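Long-range contacts in GXWXG domain-containing protein (Thermomonospora curvata, PDB 4MVE), which is of unknown function but belongs to the GXWXG and DUF4334 families and folds as a curled antiparallel beta-sheet flanked by short helices: residues C20-V25 against Q139-Y144; L32-V37 against R104-A109; V37-G42 against F122-D127. All coordinates share one frame; numbering follows the deposited sequence.

Contact 1: residues C20-V25 against Q139-Y144; sequences CDRATV and QPDILY
Val25 and Tyr144 form the apolar part of this contact, their side chains sliding past each other in opposite directions. The CG1 methyl of Val25, anti to the backbone N (chi1 178°), comes obliquely to the root of the tyrosine ring, 3.6 Å from Tyr144 CG. Further out on the same ring, Tyr144 CE2 meets Arg22 CG at 4.1 Å, so the arginine's methylene chain extends the apolar patch.

The polar part is electrostatic rather than hydrogen-bonded. Asp141 CB lies over one face of the Arg22 guanidinium, and Ile142 O stands at its edge, in plane, 3.5 Å from Arg22 NH1. Asp141 OD1 is 4.6 Å from Arg22 NE and well out of the guanidinium plane, an arrangement that brings opposite charges near without directing an N-H at the oxygen. Arg22 makes its salt bridge with Glu26, which also hydrogen-bonds Tyr144 OH. An alanine at Arg22 would probably leave Glu26 without this charged mate and open a gap beside Tyr144 CE2 and Asp141 CB.

Within 20-25, Asp21 is the N-cap: its OD2 accepts from Thr24 N at 3.1 Å and from Thr24 OG1 at 2.7 Å, both on the same face of the carboxylate.

Helix 22-29 is thus set against the start of strand 143-149, where Tyr144 also touches Tyr29, Phe49 and, on strand 129-136, Ala133.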
ATOM      1  N   CYS A  20      13.816  -0.465  -4.027  1.00 39.82           N
ATOM      2  CA  CYS A  20      13.753  -0.075  -5.433  1.00 41.12           C
ATOM      3  C   CYS A  20      13.447   1.407  -5.498  1.00 43.91           C
ATOM      4  O   CYS A  20      12.479   1.857  -4.878  1.00 40.73           O
ATOM      5  CB  CYS A  20      12.733  -0.907  -6.210  1.00 41.64           C
ATOM      6  SG  CYS A  20      12.790  -0.662  -8.015  1.00 48.07           S
ATOM      7  N   ASP A  21      14.291   2.162  -6.224  1.00 42.17           N
ATOM      8  CA  ASP A  21      14.202   3.618  -6.402  1.00 42.82           C
ATOM      9  C   ASP A  21      12.869   4.029  -7.037  1.00 41.93           C
ATOM     10  O   ASP A  21      12.325   3.320  -7.887  1.00 40.73           O
ATOM     11  CB  ASP A  21      15.396   4.152  -7.206  1.00 48.13           C
ATOM     12  CG  ASP A  21      15.447   3.664  -8.631  1.00 64.03           C
ATOM     13  OD1 ASP A  21      16.124   2.636  -8.884  1.00 69.15           O
ATOM     14  OD2 ASP A  21      14.850   4.326  -9.501  1.00 70.35           O
ATOM     15  N   ARG A  22      12.331   5.151  -6.550  1.00 36.26           N
ATOM     16  CA  ARG A  22      11.015   5.711  -6.882  1.00 35.22           C
ATOM     17  C   ARG A  22      10.717   5.716  -8.395  1.00 39.75           C
ATOM     18  O   ARG A  22       9.658   5.229  -8.795  1.00 36.32           O
ATOM     19  CB  ARG A  22      10.893   7.143  -6.314  1.00 34.78           C
ATOM     20  CG  ARG A  22       9.454   7.656  -6.257  1.00 43.01           C
ATOM     21  CD  ARG A  22       9.414   9.177  -6.272  1.00 53.21           C
ATOM     22  NE  ARG A  22       9.674   9.689  -7.619  1.00 63.05           N
ATOM     23  CZ  ARG A  22       8.744   9.830  -8.559  1.00 84.12           C
ATOM     24  NH1 ARG A  22       7.469   9.542  -8.295  1.00 65.28           N
ATOM     25  NH2 ARG A  22       9.076  10.270  -9.766  1.00 79.52           N
ATOM     26  N   ALA A  23      11.638   6.281  -9.211  1.00 40.30           N
ATOM     27  CA  ALA A  23      11.530   6.380 -10.674  1.00 42.87           C
ATOM     28  C   ALA A  23      11.351   4.998 -11.335  1.00 45.37           C
ATOM     29  O   ALA A  23      10.512   4.862 -12.212  1.00 45.24           O
ATOM     30  CB  ALA A  23      12.760   7.089 -11.262  1.00 46.37           C
ATOM     31  N   THR A  24      12.081   3.986 -10.886  1.00 41.55           N
ATOM     32  CA  THR A  24      11.962   2.637 -11.456  1.00 41.56           C
ATOM     33  C   THR A  24      10.598   1.978 -11.070  1.00 44.07           C
ATOM     34  O   THR A  24       9.990   1.294 -11.908  1.00 45.48           O
ATOM     35  CB  THR A  24      13.152   1.777 -11.016  1.00 44.07           C
ATOM     36  OG1 THR A  24      14.369   2.468 -11.336  1.00 45.93           O
ATOM     37  CG2 THR A  24      13.138   0.387 -11.653  1.00 37.72           C
ATOM     38  N   VAL A  25      10.127   2.175  -9.829  1.00 36.65           N
ATOM     39  CA  VAL A  25       8.851   1.585  -9.409  1.00 34.41           C
ATOM     40  C   VAL A  25       7.705   2.234 -10.200  1.00 38.16           C
ATOM     41  O   VAL A  25       6.802   1.532 -10.669  1.00 36.96           O
ATOM     42  CB  VAL A  25       8.572   1.631  -7.873  1.00 35.00           C
ATOM     43  CG1 VAL A  25       7.193   1.020  -7.566  1.00 32.22           C
ATOM     44  CG2 VAL A  25       9.663   0.887  -7.088  1.00 33.79           C
ATOM     45  N   GLN A 139       3.221  16.371  -0.456  1.00 52.95           N
ATOM     46  CA  GLN A 139       4.350  15.529  -0.885  1.00 51.90           C
ATOM     47  C   GLN A 139       4.715  15.844  -2.316  1.00 58.06           C
ATOM     48  O   GLN A 139       3.847  15.821  -3.190  1.00 55.38           O
ATOM     49  CB  GLN A 139       4.080  14.034  -0.723  1.00 50.50           C
ATOM     50  CG  GLN A 139       4.182  13.522   0.715  1.00 67.33           C
ATOM     51  CD  GLN A 139       5.590  13.298   1.223  1.00 92.19           C
ATOM     52  OE1 GLN A 139       6.599  13.524   0.533  1.00 90.31           O
ATOM     53  NE2 GLN A 139       5.683  12.832   2.460  1.00 83.49           N
ATOM     54  N   PRO A 140       5.988  16.223  -2.573  1.00 59.31           N
ATOM     55  CA  PRO A 140       6.359  16.605  -3.945  1.00 60.22           C
ATOM     56  C   PRO A 140       6.162  15.454  -4.912  1.00 59.34           C
ATOM     57  O   PRO A 140       5.785  15.694  -6.061  1.00 60.12           O
ATOM     58  CB  PRO A 140       7.836  17.018  -3.827  1.00 65.35           C
ATOM     59  CG  PRO A 140       8.321  16.382  -2.572  1.00 69.49           C
ATOM     60  CD  PRO A 140       7.143  16.297  -1.651  1.00 62.93           C
ATOM     61  N   ASP A 141       6.350  14.204  -4.426  1.00 50.14           N
ATOM     62  CA  ASP A 141       6.246  13.017  -5.260  1.00 45.58           C
ATOM     63  C   ASP A 141       5.362  11.939  -4.654  1.00 42.94           C
ATOM     64  O   ASP A 141       5.299  11.785  -3.432  1.00 40.35           O
ATOM     65  CB  ASP A 141       7.654  12.415  -5.477  1.00 48.58           C
ATOM     66  CG  ASP A 141       8.769  13.433  -5.679  1.00 64.98           C
ATOM     67  OD1 ASP A 141       8.778  14.094  -6.740  1.00 67.82           O
ATOM     68  OD2 ASP A 141       9.622  13.581  -4.758  1.00 66.30           O
ATOM     69  N   ILE A 142       4.762  11.120  -5.532  1.00 36.56           N
ATOM     70  CA  ILE A 142       4.025   9.920  -5.150  1.00 34.44           C
ATOM     71  C   ILE A 142       5.053   8.917  -4.565  1.00 38.62           C
ATOM     72  O   ILE A 142       6.100   8.756  -5.162  1.00 37.65           O
ATOM     73  CB  ILE A 142       3.312   9.328  -6.415  1.00 35.89           C
ATOM     74  CG1 ILE A 142       2.253  10.307  -7.041  1.00 36.29           C
ATOM     75  CG2 ILE A 142       2.780   7.888  -6.174  1.00 33.18           C
ATOM     76  CD1 ILE A 142       1.074  10.759  -6.178  1.00 38.03           C
ATOM     77  N   LEU A 143       4.770   8.254  -3.432  1.00 35.68           N
ATOM     78  CA  LEU A 143       5.707   7.267  -2.882  1.00 35.35           C
ATOM     79  C   LEU A 143       5.055   5.846  -2.951  1.00 38.38           C
ATOM     80  O   LEU A 143       3.837   5.702  -2.905  1.00 37.72           O
ATOM     81  CB  LEU A 143       6.187   7.665  -1.463  1.00 36.21           C
ATOM     82  CG  LEU A 143       6.846   9.092  -1.367  1.00 42.80           C
ATOM     83  CD1 LEU A 143       6.979   9.562   0.080  1.00 44.13           C
ATOM     84  CD2 LEU A 143       8.223   9.158  -2.070  1.00 43.17           C
ATOM     85  N   TYR A 144       5.869   4.819  -3.102  1.00 32.49           N
ATOM     86  CA  TYR A 144       5.354   3.487  -3.338  1.00 30.46           C
ATOM     87  C   TYR A 144       5.606   2.522  -2.209  1.00 32.84           C
ATOM     88  O   TYR A 144       6.661   2.546  -1.593  1.00 33.65           O
ATOM     89  CB  TYR A 144       5.962   2.923  -4.651  1.00 30.05           C
ATOM     90  CG  TYR A 144       5.599   3.777  -5.845  1.00 29.26           C
ATOM     91  CD1 TYR A 144       4.392   3.598  -6.513  1.00 31.20           C
ATOM     92  CD2 TYR A 144       6.438   4.799  -6.274  1.00 30.78           C
ATOM     93  CE1 TYR A 144       4.034   4.413  -7.587  1.00 29.66           C
ATOM     94  CE2 TYR A 144       6.069   5.649  -7.311  1.00 31.89           C
ATOM     95  CZ  TYR A 144       4.869   5.451  -7.969  1.00 36.56           C
ATOM     96  OH  TYR A 144       4.507   6.304  -8.985  1.00 39.95           O
TER

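Contact 2: residues L32-V37 against R104-A109; sequences LAPVPV and RGTVSA
Thr106 meets Pro34 where the short strand 33-34 and strand 106-113 come together at a branch of the curled antiparallel sheet. Both strands pair with strand 118-124, and the parts that touch, 34-37 and 106-109, run 28° from each other.

The Thr106 methyl, CG2, lies 3.9 Å from Pro34 CG, the two side chains crossing at about a right angle. At Val107 the backbone does the touching: its O sits 3.2 Å from Pro34 CB, beside the CB-CG side of the proline ring.

Ser108 is the polar centre. Its OG, anti to the backbone N (chi1 -168°), accepts a nearly straight bond from Val35 N, 2.8 Å long with an angle of 169° at the hydrogen. The same OG is hydrogen-bonded to Phe122 O, so this buried hydroxyl bridges Val35 and strand 118-124, adding a side-chain link to the backbone bonding of Ala33 with Arg124. The fit is tight, with Ser108 CB only 3.5 Å from Pro34 CB.

At Ala109 the backbone takes over again. Its N donates to Val35 O, 3.0 Å away and nearly along the C=O axis. The methyl beyond it is flanked by two valines, the second of which also touches Leu98 and Glu100 of strand 96-103: Val35 CG2 and Val37 CG2 each lie 4.1 Å from Ala109 CB.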
ATOM      1  N   LEU A  32       0.805  -1.352 -14.845  1.00 38.44           N
ATOM      2  CA  LEU A  32      -0.052  -2.276 -14.117  1.00 36.91           C
ATOM      3  C   LEU A  32      -1.523  -2.006 -14.319  1.00 38.98           C
ATOM      4  O   LEU A  32      -1.953  -0.884 -14.608  1.00 37.03           O
ATOM      5  CB  LEU A  32       0.264  -2.292 -12.611  1.00 34.86           C
ATOM      6  CG  LEU A  32       1.702  -2.687 -12.188  1.00 37.39           C
ATOM      7  CD1 LEU A  32       1.848  -2.569 -10.690  1.00 33.73           C
ATOM      8  CD2 LEU A  32       2.086  -4.114 -12.662  1.00 36.06           C
ATOM      9  N   ALA A  33      -2.297  -3.080 -14.161  1.00 36.50           N
ATOM     10  CA  ALA A  33      -3.739  -3.084 -14.303  1.00 36.60           C
ATOM     11  C   ALA A  33      -4.429  -2.573 -13.028  1.00 40.11           C
ATOM     12  O   ALA A  33      -3.987  -2.885 -11.923  1.00 36.99           O
ATOM     13  CB  ALA A  33      -4.223  -4.498 -14.630  1.00 37.84           C
ATOM     14  N   PRO A  34      -5.560  -1.832 -13.168  1.00 39.25           N
ATOM     15  CA  PRO A  34      -6.331  -1.446 -11.970  1.00 36.71           C
ATOM     16  C   PRO A  34      -7.022  -2.662 -11.330  1.00 40.60           C
ATOM     17  O   PRO A  34      -7.152  -3.716 -11.970  1.00 40.58           O
ATOM     18  CB  PRO A  34      -7.366  -0.451 -12.502  1.00 39.08           C
ATOM     19  CG  PRO A  34      -7.471  -0.707 -13.956  1.00 45.99           C
ATOM     20  CD  PRO A  34      -6.232  -1.418 -14.420  1.00 42.41           C
ATOM     21  N   VAL A  35      -7.464  -2.518 -10.069  1.00 35.43           N
ATOM     22  CA  VAL A  35      -8.147  -3.584  -9.331  1.00 34.01           C
ATOM     23  C   VAL A  35      -9.490  -3.069  -8.841  1.00 35.73           C
ATOM     24  O   VAL A  35      -9.564  -1.898  -8.457  1.00 33.42           O
ATOM     25  CB  VAL A  35      -7.318  -4.189  -8.148  1.00 35.72           C
ATOM     26  CG1 VAL A  35      -6.091  -4.925  -8.649  1.00 35.89           C
ATOM     27  CG2 VAL A  35      -6.935  -3.163  -7.083  1.00 33.28           C
ATOM     28  N   PRO A  36     -10.549  -3.916  -8.784  1.00 33.19           N
ATOM     29  CA  PRO A  36     -11.811  -3.447  -8.191  1.00 33.46           C
ATOM     30  C   PRO A  36     -11.682  -3.388  -6.657  1.00 36.98           C
ATOM     31  O   PRO A  36     -10.765  -4.003  -6.094  1.00 35.36           O
ATOM     32  CB  PRO A  36     -12.827  -4.500  -8.648  1.00 37.08           C
ATOM     33  CG  PRO A  36     -12.058  -5.724  -8.862  1.00 40.09           C
ATOM     34  CD  PRO A  36     -10.643  -5.337  -9.197  1.00 35.18           C
ATOM     35  N   VAL A  37     -12.603  -2.648  -5.989  1.00 33.69           N
ATOM     36  CA  VAL A  37     -12.639  -2.442  -4.538  1.00 32.83           C
ATOM     37  C   VAL A  37     -12.676  -3.787  -3.749  1.00 36.96           C
ATOM     38  O   VAL A  37     -11.876  -3.937  -2.814  1.00 35.39           O
ATOM     39  CB  VAL A  37     -13.819  -1.495  -4.157  1.00 38.08           C
ATOM     40  CG1 VAL A  37     -14.197  -1.578  -2.678  1.00 37.90           C
ATOM     41  CG2 VAL A  37     -13.496  -0.053  -4.549  1.00 37.18           C
ATOM     42  N   ARG A 104      -3.250   9.383 -12.776  1.00 39.55           N
ATOM     43  CA  ARG A 104      -2.624   9.411 -14.105  1.00 40.84           C
ATOM     44  C   ARG A 104      -3.546   8.815 -15.168  1.00 46.47           C
ATOM     45  O   ARG A 104      -3.111   8.028 -16.005  1.00 48.02           O
ATOM     46  CB  ARG A 104      -1.289   8.657 -14.086  1.00 38.15           C
ATOM     47  CG  ARG A 104      -0.329   9.235 -13.109  1.00 38.67           C
ATOM     48  CD  ARG A 104       0.859   8.346 -12.927  1.00 39.90           C
ATOM     49  NE  ARG A 104       1.660   8.939 -11.886  1.00 43.32           N
ATOM     50  CZ  ARG A 104       2.366   8.278 -10.988  1.00 58.92           C
ATOM     51  NH1 ARG A 104       2.476   6.950 -11.060  1.00 41.53           N
ATOM     52  NH2 ARG A 104       3.006   8.936 -10.034  1.00 41.01           N
ATOM     53  N   GLY A 105      -4.820   9.150 -15.079  1.00 44.11           N
ATOM     54  CA  GLY A 105      -5.836   8.662 -16.006  1.00 45.27           C
ATOM     55  C   GLY A 105      -6.333   7.250 -15.762  1.00 49.19           C
ATOM     56  O   GLY A 105      -7.168   6.767 -16.526  1.00 50.95           O
ATOM     57  N   THR A 106      -5.817   6.550 -14.723  1.00 43.76           N
ATOM     58  CA  THR A 106      -6.283   5.195 -14.454  1.00 41.78           C
ATOM     59  C   THR A 106      -7.032   5.199 -13.155  1.00 39.07           C
ATOM     60  O   THR A 106      -6.504   5.634 -12.137  1.00 34.98           O
ATOM     61  CB  THR A 106      -5.147   4.175 -14.462  1.00 50.26           C
ATOM     62  OG1 THR A 106      -4.532   4.171 -15.749  1.00 56.41           O
ATOM     63  CG2 THR A 106      -5.620   2.757 -14.096  1.00 46.00           C
ATOM     64  N   VAL A 107      -8.270   4.717 -13.218  1.00 35.02           N
ATOM     65  CA  VAL A 107      -9.194   4.565 -12.105  1.00 33.35           C
ATOM     66  C   VAL A 107      -9.000   3.160 -11.523  1.00 35.27           C
ATOM     67  O   VAL A 107      -9.082   2.198 -12.239  1.00 36.43           O
ATOM     68  CB  VAL A 107     -10.661   4.809 -12.586  1.00 37.99           C
ATOM     69  CG1 VAL A 107     -11.674   4.392 -11.517  1.00 36.79           C
ATOM     70  CG2 VAL A 107     -10.879   6.273 -13.010  1.00 37.26           C
ATOM     71  N   SER A 108      -8.738   3.061 -10.232  1.00 31.44           N
ATOM     72  CA  SER A 108      -8.559   1.807  -9.515  1.00 30.29           C
ATOM     73  C   SER A 108      -9.005   1.973  -8.079  1.00 33.48           C
ATOM     74  O   SER A 108      -9.274   3.099  -7.637  1.00 33.23           O
ATOM     75  CB  SER A 108      -7.091   1.388  -9.543  1.00 31.78           C
ATOM     76  OG  SER A 108      -6.956   0.045  -9.091  1.00 32.05           O
ATOM     77  N   ALA A 109      -9.086   0.862  -7.345  1.00 29.76           N
ATOM     78  CA  ALA A 109      -9.360   0.912  -5.920  1.00 28.20           C
ATOM     79  C   ALA A 109      -8.250   1.705  -5.226  1.00 30.46           C
ATOM     80  O   ALA A 109      -7.056   1.580  -5.541  1.00 29.04           O
ATOM     81  CB  ALA A 109      -9.448  -0.492  -5.336  1.00 29.63           C
TER

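Contact 3: residues V37-G42 against F122-D127; sequences VDFMLG and FRRVND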
ATOM      1  N   VAL A  37     -12.603  -2.648  -5.989  1.00 33.69           N
ATOM      2  CA  VAL A  37     -12.639  -2.442  -4.538  1.00 32.83           C
ATOM      3  C   VAL A  37     -12.676  -3.787  -3.749  1.00 36.96           C
ATOM      4  O   VAL A  37     -11.876  -3.937  -2.814  1.00 35.39           O
ATOM      5  CB  VAL A  37     -13.819  -1.495  -4.157  1.00 38.08           C
ATOM      6  CG1 VAL A  37     -14.197  -1.578  -2.678  1.00 37.90           C
ATOM      7  CG2 VAL A  37     -13.496  -0.053  -4.549  1.00 37.18           C
ATOM      8  N   ASP A  38     -13.553  -4.765  -4.142  1.00 34.33           N
ATOM      9  CA  ASP A  38     -13.688  -6.028  -3.381  1.00 34.85           C
ATOM     10  C   ASP A  38     -12.423  -6.927  -3.446  1.00 37.81           C
ATOM     11  O   ASP A  38     -12.172  -7.687  -2.508  1.00 37.34           O
ATOM     12  CB  ASP A  38     -14.965  -6.789  -3.757  1.00 39.49           C
ATOM     13  CG  ASP A  38     -16.250  -6.169  -3.173  1.00 53.09           C
ATOM     14  OD1 ASP A  38     -16.173  -5.040  -2.581  1.00 50.22           O
ATOM     15  OD2 ASP A  38     -17.329  -6.779  -3.335  1.00 64.22           O
ATOM     16  N   PHE A  39     -11.547  -6.724  -4.453  1.00 35.82           N
ATOM     17  CA  PHE A  39     -10.279  -7.460  -4.591  1.00 35.81           C
ATOM     18  C   PHE A  39      -9.361  -7.199  -3.378  1.00 36.82           C
ATOM     19  O   PHE A  39      -8.537  -8.048  -3.029  1.00 38.22           O
ATOM     20  CB  PHE A  39      -9.570  -7.009  -5.882  1.00 37.60           C
ATOM     21  CG  PHE A  39      -8.207  -7.614  -6.156  1.00 38.60           C
ATOM     22  CD1 PHE A  39      -8.079  -8.748  -6.952  1.00 42.51           C
ATOM     23  CD2 PHE A  39      -7.046  -6.993  -5.698  1.00 37.06           C
ATOM     24  CE1 PHE A  39      -6.812  -9.293  -7.218  1.00 43.52           C
ATOM     25  CE2 PHE A  39      -5.791  -7.528  -5.976  1.00 39.08           C
ATOM     26  CZ  PHE A  39      -5.677  -8.672  -6.731  1.00 38.70           C
HETATM   27  N   MSE A  40      -9.484  -6.009  -2.770  1.00 29.09           N
HETATM   28  CA  MSE A  40      -8.673  -5.621  -1.639  1.00 27.63           C
HETATM   29  C   MSE A  40      -9.147  -6.205  -0.315  1.00 33.22           C
HETATM   30  O   MSE A  40      -8.386  -6.125   0.651  1.00 32.87           O
HETATM   31  CB  MSE A  40      -8.612  -4.080  -1.508  1.00 28.22           C
HETATM   32  CG  MSE A  40      -7.988  -3.373  -2.708  1.00 31.82           C
HETATM   33 SE   MSE A  40      -6.203  -4.004  -3.170  0.96 35.25          SE
HETATM   34  CE  MSE A  40      -5.262  -3.889  -1.361  1.00 30.72           C
ATOM     35  N   LEU A  41     -10.396  -6.753  -0.236  1.00 31.81           N
ATOM     36  CA  LEU A  41     -10.937  -7.245   1.028  1.00 33.37           C
ATOM     37  C   LEU A  41     -10.048  -8.386   1.633  1.00 39.70           C
ATOM     38  O   LEU A  41      -9.687  -9.338   0.943  1.00 40.04           O
ATOM     39  CB  LEU A  41     -12.417  -7.639   0.913  1.00 35.56           C
ATOM     40  CG  LEU A  41     -13.382  -6.488   0.461  1.00 41.11           C
ATOM     41  CD1 LEU A  41     -14.816  -6.958   0.375  1.00 43.48           C
ATOM     42  CD2 LEU A  41     -13.330  -5.321   1.390  1.00 44.35           C
ATOM     43  N   GLY A  42      -9.632  -8.189   2.881  1.00 36.35           N
ATOM     44  CA  GLY A  42      -8.771  -9.121   3.606  1.00 36.61           C
ATOM     45  C   GLY A  42      -7.613  -8.451   4.310  1.00 38.07           C
ATOM     46  O   GLY A  42      -7.498  -7.217   4.304  1.00 37.53           O
ATOM     47  N   PHE A 122      -4.123   1.553  -5.627  1.00 29.22           N
ATOM     48  CA  PHE A 122      -3.654   0.169  -5.775  1.00 27.71           C
ATOM     49  C   PHE A 122      -3.688  -0.338  -7.212  1.00 33.38           C
ATOM     50  O   PHE A 122      -4.670  -0.136  -7.927  1.00 33.58           O
ATOM     51  CB  PHE A 122      -4.494  -0.762  -4.899  1.00 28.44           C
ATOM     52  CG  PHE A 122      -4.424  -0.429  -3.439  1.00 29.53           C
ATOM     53  CD1 PHE A 122      -3.206  -0.453  -2.762  1.00 32.25           C
ATOM     54  CD2 PHE A 122      -5.564  -0.053  -2.738  1.00 30.17           C
ATOM     55  CE1 PHE A 122      -3.139  -0.117  -1.408  1.00 32.38           C
ATOM     56  CE2 PHE A 122      -5.489   0.302  -1.401  1.00 32.12           C
ATOM     57  CZ  PHE A 122      -4.282   0.245  -0.735  1.00 30.23           C
ATOM     58  N   ARG A 123      -2.635  -1.048  -7.616  1.00 29.49           N
ATOM     59  CA  ARG A 123      -2.604  -1.713  -8.920  1.00 30.52           C
ATOM     60  C   ARG A 123      -2.205  -3.157  -8.691  1.00 32.82           C
ATOM     61  O   ARG A 123      -1.424  -3.431  -7.801  1.00 31.54           O
ATOM     62  CB  ARG A 123      -1.639  -1.020  -9.905  1.00 33.86           C
ATOM     63  CG  ARG A 123      -1.930   0.432 -10.211  1.00 33.88           C
ATOM     64  CD  ARG A 123      -2.930   0.718 -11.316  1.00 50.69           C
ATOM     65  NE  ARG A 123      -3.114   2.172 -11.424  1.00 59.66           N
ATOM     66  CZ  ARG A 123      -2.415   2.963 -12.236  1.00 70.97           C
ATOM     67  NH1 ARG A 123      -1.522   2.445 -13.074  1.00 47.20           N
ATOM     68  NH2 ARG A 123      -2.619   4.273 -12.232  1.00 64.59           N
ATOM     69  N   ARG A 124      -2.678  -4.063  -9.523  1.00 30.15           N
ATOM     70  CA  ARG A 124      -2.430  -5.487  -9.409  1.00 30.72           C
ATOM     71  C   ARG A 124      -1.022  -5.879  -9.860  1.00 34.22           C
ATOM     72  O   ARG A 124      -0.611  -5.514 -10.959  1.00 35.34           O
ATOM     73  CB  ARG A 124      -3.473  -6.263 -10.276  1.00 33.10           C
ATOM     74  CG  ARG A 124      -3.398  -7.796 -10.157  1.00 43.79           C
ATOM     75  CD  ARG A 124      -4.412  -8.484 -11.066  1.00 48.99           C
ATOM     76  NE  ARG A 124      -4.395  -9.945 -10.919  1.00 49.90           N
ATOM     77  CZ  ARG A 124      -3.630 -10.762 -11.634  1.00 65.43           C
ATOM     78  NH1 ARG A 124      -2.812 -10.277 -12.561  1.00 55.44           N
ATOM     79  NH2 ARG A 124      -3.667 -12.069 -11.421  1.00 62.11           N
ATOM     80  N   VAL A 125      -0.337  -6.685  -9.054  1.00 29.38           N
ATOM     81  CA  VAL A 125       0.922  -7.361  -9.418  1.00 30.85           C
ATOM     82  C   VAL A 125       0.504  -8.807  -9.828  1.00 38.06           C
ATOM     83  O   VAL A 125       0.798  -9.239 -10.941  1.00 39.81           O
ATOM     84  CB  VAL A 125       2.030  -7.322  -8.335  1.00 32.85           C
ATOM     85  CG1 VAL A 125       3.201  -8.260  -8.691  1.00 32.73           C
ATOM     86  CG2 VAL A 125       2.522  -5.902  -8.129  1.00 31.17           C
ATOM     87  N   ASN A 126      -0.266  -9.506  -8.945  1.00 33.75           N
ATOM     88  CA  ASN A 126      -0.898 -10.813  -9.189  1.00 36.14           C
ATOM     89  C   ASN A 126      -2.046 -10.883  -8.192  1.00 40.63           C
ATOM     90  O   ASN A 126      -2.240  -9.909  -7.482  1.00 39.92           O
ATOM     91  CB  ASN A 126       0.105 -12.000  -9.070  1.00 34.42           C
ATOM     92  CG  ASN A 126       0.827 -12.026  -7.743  1.00 49.84           C
ATOM     93  OD1 ASN A 126       0.205 -11.995  -6.674  1.00 39.23           O
ATOM     94  ND2 ASN A 126       2.158 -12.037  -7.783  1.00 40.92           N
ATOM     95  N   ASP A 127      -2.771 -12.010  -8.082  1.00 38.39           N
ATOM     96  CA  ASP A 127      -3.919 -12.138  -7.161  1.00 38.58           C
ATOM     97  C   ASP A 127      -3.589 -11.850  -5.678  1.00 40.60           C
ATOM     98  O   ASP A 127      -4.487 -11.478  -4.917  1.00 37.74           O
ATOM     99  CB  ASP A 127      -4.514 -13.549  -7.272  1.00 43.63           C
ATOM    100  CG  ASP A 127      -5.187 -13.803  -8.608  1.00 58.38           C
ATOM    101  OD1 ASP A 127      -5.547 -12.814  -9.292  1.00 60.74           O
ATOM    102  OD2 ASP A 127      -5.342 -14.984  -8.976  1.00 65.95           O
TER
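Met40, a selenomethionine in this crystal, places its terminal methyl squarely over the Phe122 ring. Its chain is bent at both chi2 and chi3, and this double bend folds the tip back onto the aromatic face. CE stands 4.0 Å from the ring centroid and only 5° off the normal, a CH-pi contact, while SE comes in obliquely and lies 4.0 Å from Phe122 CG. Together they make a Met-aromatic contact; both side chains are buried and both touch Val130 and Leu147.

Phe39, the neighbouring residue, points to much the same side and reaches the turn after strand 118-124. CG is anti to the backbone N (chi1 177°), carrying the ring out from the 3-10 segment; its CZ atom makes the closest approaches. Asn126 O sits at the ring edge, in plane, 3.7 Å from Phe39 CZ. Asp127 O approaches the same CZ obliquely at 3.5 Å, and Arg124 CG packs beside it at 4.2 Å. Arg149 ties this corner together: it makes a cation-pi contact with Phe39 and hydrogen-bonds both Phe39 O and Asp127 O through NH2.

The Arg124 chain is extended through chi3, and Asn126 CA covers one face of its guanidinium, 3.6 Å above the plane. Its NH2 forms a salt bridge with Asp127 OD1 at 2.9 Å; the oxygen lies in the guanidinium plane, but the nitrogen stands well above the carboxylate plane. The bridge spans a classic beta bulge at Val125 and Asn126, where the chain turns a corner.

On the opposing segment, residues 38-40 form a 3-10 turn leading to Gly42, the first glycine of the GXWXG signature. Met40 O accepts from NE1 of Trp44, the tryptophan of that signature, so the arrangement packs the approach to the family motif against the DUF4334 part of the curled sheet.

How the contacts relate
Contacts 2 and 3 are close neighbours, their centres about 10 Å apart, and they share Val37. They meet through adjoining strands 106-113 and 118-124, where Ala109 O lies 2.9 Å from Phe122 N, a probable hydrogen bond next to the link made by the Ser108 hydroxyl. Val35 CG1 also packs on Arg124 CB at 3.4 Å. Contact 1 stands apart, about 18 Å from contact 2 between centres, yet the two touch where Tyr144 OH comes within 3.0 Å of Arg104 NH1, a probable hydrogen bond. Contact 1 does not touch contact 3. All three join a segment from the early part of the chain to the later strands of one curled sheet.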